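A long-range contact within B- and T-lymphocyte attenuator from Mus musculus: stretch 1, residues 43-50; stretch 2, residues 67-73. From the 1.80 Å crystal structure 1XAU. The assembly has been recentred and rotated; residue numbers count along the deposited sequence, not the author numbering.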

# COMPACT_ATOMS: atom_id res chain seq x y z
N HIS A 43 0.49 -2.96 -19.58
CA HIS A 43 1.47 -3.52 -18.67
C HIS A 43 1.30 -3.05 -17.24
O HIS A 43 0.88 -1.93 -17.02
CB HIS A 43 2.84 -3.17 -19.17
CG HIS A 43 3.14 -3.81 -20.49
ND1 HIS A 43 3.52 -3.09 -21.61
CD2 HIS A 43 3.05 -5.11 -20.87
CE1 HIS A 43 3.68 -3.93 -22.62
NE2 HIS A 43 3.40 -5.16 -22.20
N ARG A 44 1.64 -3.92 -16.31
CA ARG A 44 1.49 -3.64 -14.88
C ARG A 44 2.52 -2.64 -14.45
O ARG A 44 3.75 -2.75 -14.73
CB ARG A 44 1.59 -4.98 -14.10
CG ARG A 44 1.17 -4.90 -12.67
CD ARG A 44 0.99 -6.37 -12.20
NE ARG A 44 2.31 -6.82 -11.81
CZ ARG A 44 2.57 -8.05 -11.36
NH1 ARG A 44 1.57 -8.93 -11.24
NH2 ARG A 44 3.84 -8.38 -11.08
N PRO A 45 2.08 -1.59 -13.79
CA PRO A 45 3.06 -0.57 -13.35
C PRO A 45 3.95 -1.07 -12.16
O PRO A 45 3.57 -2.01 -11.54
CB PRO A 45 2.17 0.61 -12.90
CG PRO A 45 0.90 -0.02 -12.60
CD PRO A 45 0.70 -1.11 -13.63
N ASN A 46 5.11 -0.44 -11.91
CA ASN A 46 5.97 -0.83 -10.77
C ASN A 46 5.37 0.10 -9.70
O ASN A 46 5.52 1.31 -9.77
CB ASN A 46 7.43 -0.43 -10.99
CG ASN A 46 8.35 -0.80 -9.82
OD1 ASN A 46 7.92 -1.41 -8.80
ND2 ASN A 46 9.64 -0.50 -9.97
N VAL A 47 4.72 -0.48 -8.72
CA VAL A 47 4.10 0.33 -7.70
C VAL A 47 4.90 0.25 -6.42
O VAL A 47 5.43 -0.83 -6.14
CB VAL A 47 2.74 -0.23 -7.41
CG1 VAL A 47 2.02 0.62 -6.28
CG2 VAL A 47 1.88 -0.20 -8.72
N THR A 48 4.96 1.33 -5.67
CA THR A 48 5.71 1.28 -4.41
C THR A 48 4.87 1.79 -3.25
O THR A 48 3.93 2.50 -3.46
CB THR A 48 7.03 2.06 -4.50
OG1 THR A 48 6.77 3.41 -4.74
CG2 THR A 48 7.83 1.62 -5.75
N TRP A 49 5.22 1.43 -2.02
CA TRP A 49 4.42 1.89 -0.88
C TRP A 49 5.17 3.05 -0.26
O TRP A 49 6.43 3.08 -0.27
CB TRP A 49 4.30 0.78 0.17
CG TRP A 49 3.28 -0.26 -0.25
CD1 TRP A 49 3.50 -1.46 -0.93
CD2 TRP A 49 1.89 -0.15 -0.06
NE1 TRP A 49 2.29 -2.10 -1.14
CE2 TRP A 49 1.28 -1.33 -0.62
CE3 TRP A 49 1.07 0.83 0.53
CZ2 TRP A 49 -0.09 -1.54 -0.58
CZ3 TRP A 49 -0.29 0.63 0.57
CH2 TRP A 49 -0.88 -0.58 0.02
N CYS A 50 4.40 3.95 0.33
CA CYS A 50 4.94 5.11 1.01
C CYS A 50 4.29 5.18 2.39
O CYS A 50 3.18 4.70 2.57
CB CYS A 50 4.56 6.42 0.33
SG CYS A 50 5.06 6.55 -1.40
N TYR A 67 7.00 -7.12 3.40
CA TYR A 67 7.28 -7.47 2.01
C TYR A 67 6.05 -7.23 1.18
O TYR A 67 4.97 -6.99 1.73
CB TYR A 67 7.78 -8.95 1.88
CG TYR A 67 6.72 -9.97 2.26
CD1 TYR A 67 5.88 -10.51 1.29
CD2 TYR A 67 6.59 -10.42 3.57
CE1 TYR A 67 4.94 -11.47 1.59
CE2 TYR A 67 5.63 -11.43 3.91
CZ TYR A 67 4.82 -11.94 2.93
OH TYR A 67 3.83 -12.88 3.29
N THR A 68 6.19 -7.33 -0.15
CA THR A 68 5.06 -7.04 -1.01
C THR A 68 4.74 -8.19 -1.93
O THR A 68 5.57 -9.15 -2.10
CB THR A 68 5.32 -5.79 -1.90
OG1 THR A 68 6.40 -6.05 -2.80
CG2 THR A 68 5.74 -4.53 -1.05
N SER A 69 3.54 -8.17 -2.48
CA SER A 69 3.16 -9.22 -3.45
C SER A 69 2.04 -8.65 -4.31
O SER A 69 1.39 -7.61 -4.01
CB SER A 69 2.64 -10.49 -2.76
OG SER A 69 1.31 -10.39 -2.27
N TRP A 70 1.76 -9.37 -5.40
CA TRP A 70 0.65 -9.01 -6.26
C TRP A 70 -0.38 -10.14 -6.15
O TRP A 70 -0.03 -11.32 -6.12
CB TRP A 70 1.10 -8.81 -7.72
CG TRP A 70 1.69 -7.52 -7.96
CD1 TRP A 70 3.00 -7.21 -7.91
CD2 TRP A 70 1.00 -6.36 -8.42
NE1 TRP A 70 3.19 -5.91 -8.33
CE2 TRP A 70 1.97 -5.37 -8.64
CE3 TRP A 70 -0.34 -6.06 -8.66
CZ2 TRP A 70 1.65 -4.08 -9.12
CZ3 TRP A 70 -0.68 -4.75 -9.13
CH2 TRP A 70 0.31 -3.80 -9.35
N GLU A 71 -1.66 -9.80 -6.03
CA GLU A 71 -2.69 -10.82 -6.00
C GLU A 71 -3.56 -10.63 -7.24
O GLU A 71 -3.96 -9.49 -7.56
CB GLU A 71 -3.57 -10.68 -4.76
CG GLU A 71 -2.84 -10.78 -3.46
CD GLU A 71 -3.82 -10.79 -2.25
OE1 GLU A 71 -5.06 -10.80 -2.48
OE2 GLU A 71 -3.33 -10.79 -1.08
N GLU A 72 -3.80 -11.75 -7.93
CA GLU A 72 -4.63 -11.81 -9.15
C GLU A 72 -5.90 -12.62 -8.86
O GLU A 72 -6.76 -12.78 -9.72
CB GLU A 72 -3.84 -12.42 -10.32
CG GLU A 72 -2.68 -11.50 -10.80
CD GLU A 72 -1.30 -11.85 -10.20
OE1 GLU A 72 -1.25 -12.55 -9.15
OE2 GLU A 72 -0.27 -11.41 -10.78
N ASN A 73 -6.01 -13.12 -7.64
CA ASN A 73 -7.20 -13.89 -7.19
C ASN A 73 -8.39 -12.93 -7.07
O ASN A 73 -9.26 -13.14 -6.21
CB ASN A 73 -6.96 -14.50 -5.80
CG ASN A 73 -6.77 -13.43 -4.73
OD1 ASN A 73 -6.84 -12.22 -5.03
ND2 ASN A 73 -6.53 -13.85 -3.49
O HOH W 1 5.30 -3.39 -8.30

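The contact is organised around one aromatic side chain, Trp70, which loses more surface to the other stretch than any other residue here. Its indole carries a cation on one face, aliphatic and carbonyl groups near its benzo end, and a water at its nitrogen.

The stacking of Arg44 on Trp70 comes first. The guanidinium lies flat on the indole, the two planes 2° apart and their centres separated by 3.5 Å. Arg44 CZ sits 3.5 Å from the centroid of the five-membered ring, which comprises Trp70 CG, CD1, NE1, CE2 and CD2, and only 8° off its normal, so the positive charge faces the pi cloud directly. The six-membered ring is used as well: Arg44 CD lies 3.6 Å from the centroid of Trp70 CD2, CE2, CE3, CZ2, CZ3 and CH2, 3° off the normal, a CH-pi contact. Chi1 and chi2 of Arg44 are both t, extending the chain, and chi3 near 85° turns it so that methylene and guanidinium follow the same ring face. One side chain thereby covers both rings of the other.

The charge is also paired. Arg44 NH1 and Glu72 OE2 form a salt bridge at 3.1 Å, with the carboxylate oxygen at the edge of the guanidinium, near its plane. Because the stack occupies a face and the acid an edge, the two interactions do not compete for the same approach. The CA-to-CB bond of Glu72 points sideways, yet the end of its side chain comes nearer; its chi2 of 96° lies between the usual wells.

Apolar packing is sparser. Val47 CG2 rests 3.9 Å from Trp70 CZ2, approaching the ring obliquely. Farther along, Trp49 CD1 meets Thr68 CG2 at 3.8 Å, again obliquely. Val47 and Trp49 both direct CA-to-CB toward the second stretch, while Thr48 between them points away, the alternation expected of extended backbone; Thr68 and Trp70 likewise both point toward the first stretch. A polar atom also approaches the indole: backbone Pro45 O lies 3.7 Å from Trp70 CZ2, obliquely, in van der Waals contact with that ring carbon.

No direct hydrogen bond crosses the contact. A water-mediated link adds to the salt bridge: water 1 accepts from Val47 N at 3.0 Å and from Trp70 NE1 at 3.3 Å. The water thus gives the indole nitrogen a partner in the ring plane while Arg44 holds the face. The rule to read here is economy of direction: face, edge and in-plane donor each meet a different partner, and a buried area of just 284 Å² accommodates them all.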